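Local atomic coordinates of LanC-like protein GCR2 (Arabidopsis thaliana, PDB entry 3T33), a protein that binds a zinc ion and may play a role in abscisic acid signalling as a LanC-like protein. Residues C134-K142 against L182-Q190. Numbering follows the deposited sequence.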
# COMPACT_ATOMS: atom_id res chain seq x y z
N CYS A 134 -7.72 9.07 13.53
CA CYS A 134 -8.86 8.57 14.26
C CYS A 134 -9.12 7.11 14.03
O CYS A 134 -9.61 6.43 14.93
CB CYS A 134 -10.10 9.37 13.85
SG CYS A 134 -10.02 11.16 14.41
N ALA A 135 -8.90 6.61 12.82
CA ALA A 135 -9.31 5.23 12.58
C ALA A 135 -8.30 4.30 13.24
O ALA A 135 -8.70 3.32 13.84
CB ALA A 135 -9.42 4.94 11.08
N LEU A 136 -7.01 4.64 13.22
CA LEU A 136 -6.03 3.81 13.91
C LEU A 136 -6.26 3.91 15.40
O LEU A 136 -6.22 2.95 16.13
CB LEU A 136 -4.61 4.29 13.61
CG LEU A 136 -3.43 3.31 13.55
CD1 LEU A 136 -2.03 3.91 13.77
CD2 LEU A 136 -3.62 1.96 14.23
N GLY A 137 -6.50 5.11 15.88
CA GLY A 137 -6.75 5.29 17.31
C GLY A 137 -7.83 4.34 17.75
O GLY A 137 -7.64 3.62 18.74
N ALA A 138 -8.96 4.34 17.03
CA ALA A 138 -10.12 3.56 17.42
C ALA A 138 -9.87 2.04 17.33
O ALA A 138 -10.35 1.29 18.12
CB ALA A 138 -11.36 3.94 16.53
N VAL A 139 -9.07 1.63 16.35
CA VAL A 139 -8.79 0.20 16.16
C VAL A 139 -7.81 -0.25 17.24
O VAL A 139 -8.03 -1.25 17.91
CB VAL A 139 -8.32 -0.08 14.69
CG1 VAL A 139 -7.81 -1.51 14.58
CG2 VAL A 139 -9.50 0.14 13.69
N ALA A 140 -6.74 0.52 17.44
CA ALA A 140 -5.75 0.22 18.47
C ALA A 140 -6.40 0.15 19.85
O ALA A 140 -6.11 -0.76 20.59
CB ALA A 140 -4.58 1.18 18.43
N ALA A 141 -7.33 1.06 20.15
CA ALA A 141 -8.11 1.04 21.42
C ALA A 141 -9.01 -0.17 21.59
O ALA A 141 -9.17 -0.68 22.69
CB ALA A 141 -8.93 2.35 21.62
N LYS A 142 -9.65 -0.57 20.50
CA LYS A 142 -10.43 -1.79 20.50
C LYS A 142 -9.51 -2.98 20.80
O LYS A 142 -9.86 -3.85 21.58
CB LYS A 142 -11.17 -1.96 19.14
CG LYS A 142 -12.55 -2.68 19.22
CD LYS A 142 -13.44 -2.05 20.31
CE LYS A 142 -14.85 -2.62 20.39
NZ LYS A 142 -15.58 -1.92 21.50
N LEU A 182 -14.10 2.37 5.47
CA LEU A 182 -14.07 0.92 5.20
C LEU A 182 -13.09 0.23 6.15
O LEU A 182 -13.42 -0.72 6.76
CB LEU A 182 -13.70 0.67 3.78
CG LEU A 182 -14.75 1.20 2.78
CD1 LEU A 182 -14.21 1.25 1.39
CD2 LEU A 182 -16.08 0.34 2.87
N PHE A 183 -11.93 0.82 6.34
CA PHE A 183 -10.93 0.28 7.22
C PHE A 183 -11.43 0.19 8.68
O PHE A 183 -11.32 -0.86 9.33
CB PHE A 183 -9.68 1.18 7.14
CG PHE A 183 -8.65 0.89 8.20
CD1 PHE A 183 -8.75 1.47 9.46
CD2 PHE A 183 -7.55 0.03 7.91
CE1 PHE A 183 -7.76 1.22 10.49
CE2 PHE A 183 -6.53 -0.20 8.91
CZ PHE A 183 -6.63 0.40 10.20
N LEU A 184 -12.00 1.27 9.17
CA LEU A 184 -12.53 1.28 10.51
C LEU A 184 -13.61 0.21 10.70
O LEU A 184 -13.58 -0.57 11.69
CB LEU A 184 -13.08 2.65 10.87
CG LEU A 184 -13.59 2.74 12.30
CD1 LEU A 184 -12.55 2.28 13.29
CD2 LEU A 184 -14.05 4.17 12.66
N ASN A 185 -14.56 0.16 9.76
CA ASN A 185 -15.69 -0.79 9.87
C ASN A 185 -15.24 -2.28 9.80
O ASN A 185 -15.68 -3.12 10.57
CB ASN A 185 -16.80 -0.46 8.82
CG ASN A 185 -17.71 0.79 9.26
OD1 ASN A 185 -17.46 1.48 10.25
ND2 ASN A 185 -18.76 1.02 8.52
N LYS A 186 -14.38 -2.59 8.84
CA LYS A 186 -13.86 -3.94 8.67
C LYS A 186 -13.19 -4.43 9.97
O LYS A 186 -13.53 -5.50 10.48
CB LYS A 186 -12.86 -3.90 7.50
CG LYS A 186 -11.91 -5.10 7.37
CD LYS A 186 -12.41 -6.09 6.29
CE LYS A 186 -11.26 -6.92 5.65
NZ LYS A 186 -11.58 -7.29 4.22
N HIS A 187 -12.30 -3.62 10.52
CA HIS A 187 -11.56 -3.94 11.71
C HIS A 187 -12.36 -4.07 12.98
O HIS A 187 -12.15 -5.03 13.74
CB HIS A 187 -10.41 -2.96 11.93
CG HIS A 187 -9.23 -3.19 11.03
ND1 HIS A 187 -8.01 -3.62 11.50
CD2 HIS A 187 -9.10 -3.10 9.68
CE1 HIS A 187 -7.17 -3.75 10.49
NE2 HIS A 187 -7.81 -3.44 9.38
N ILE A 188 -13.26 -3.10 13.24
CA ILE A 188 -14.12 -3.20 14.41
C ILE A 188 -15.14 -4.31 14.19
O ILE A 188 -15.62 -4.88 15.16
CB ILE A 188 -14.92 -1.90 14.72
CG1 ILE A 188 -14.03 -0.72 15.04
CG2 ILE A 188 -15.88 -2.12 15.88
CD1 ILE A 188 -12.82 -1.04 15.89
N GLY A 189 -15.50 -4.58 12.93
CA GLY A 189 -16.56 -5.56 12.58
C GLY A 189 -17.94 -5.03 12.99
O GLY A 189 -18.86 -5.79 13.38
N GLN A 190 -18.09 -3.71 12.87
CA GLN A 190 -19.32 -3.02 13.24
C GLN A 190 -19.51 -1.84 12.28
O GLN A 190 -18.55 -1.37 11.60
CB GLN A 190 -19.21 -2.50 14.67
CG GLN A 190 -19.51 -3.50 15.81
CD GLN A 190 -19.39 -2.79 17.15
OE1 GLN A 190 -19.88 -1.66 17.30
NE2 GLN A 190 -18.71 -3.40 18.11
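Ala-135 meets Phe-183 and Leu-184 where the axes of segments 134-142 and 182-188 come within 9.5 Å and run nearly parallel (6°). Its methyl is small enough to let the backbones come close, with CB 3.9 Å from Phe-183 CD1, and it also touches the Leu-184 CB. One turn on, Ala-138 offers another short side chain, its CB lying 3.8 Å from Leu-184 CD1. Leu-184, with CG anti to the backbone N (chi1 -177°), turns CD1 in against both this methyl and Val-139 CG2, a reach that suits a branched leucine facing small alanines. Val-139 is the knob, fitting among Phe-183, Leu-184, His-187 and Ile-188. Its beta-branch sets two methyls into this hole: CG1 approaches His-187 ND1 at 3.7 Å, while CG2 touches His-187 CB, Ile-188 CD1 and, at 3.8 Å, Phe-183 CE1. Phe-183 CZ lies over the centre of the His-187 imidazole. Lys-142 crosses Ile-188 at about a right angle, its CG 3.7 Å from Ile-188 CD1; a long chain suits this margin, its NZ forming a salt bridge with Asp-147 beyond the apolar contact. No hydrogen bond joins the segments. This is plain packing, away from the zinc site, between parallel neighbours 130-144 and 174-188 of the alpha/alpha toroid of LanC-like proteins; helix 84-98 packs against Leu-136, Val-139 and Phe-183, and helix 147-158 against Ala-135 and Ala-138.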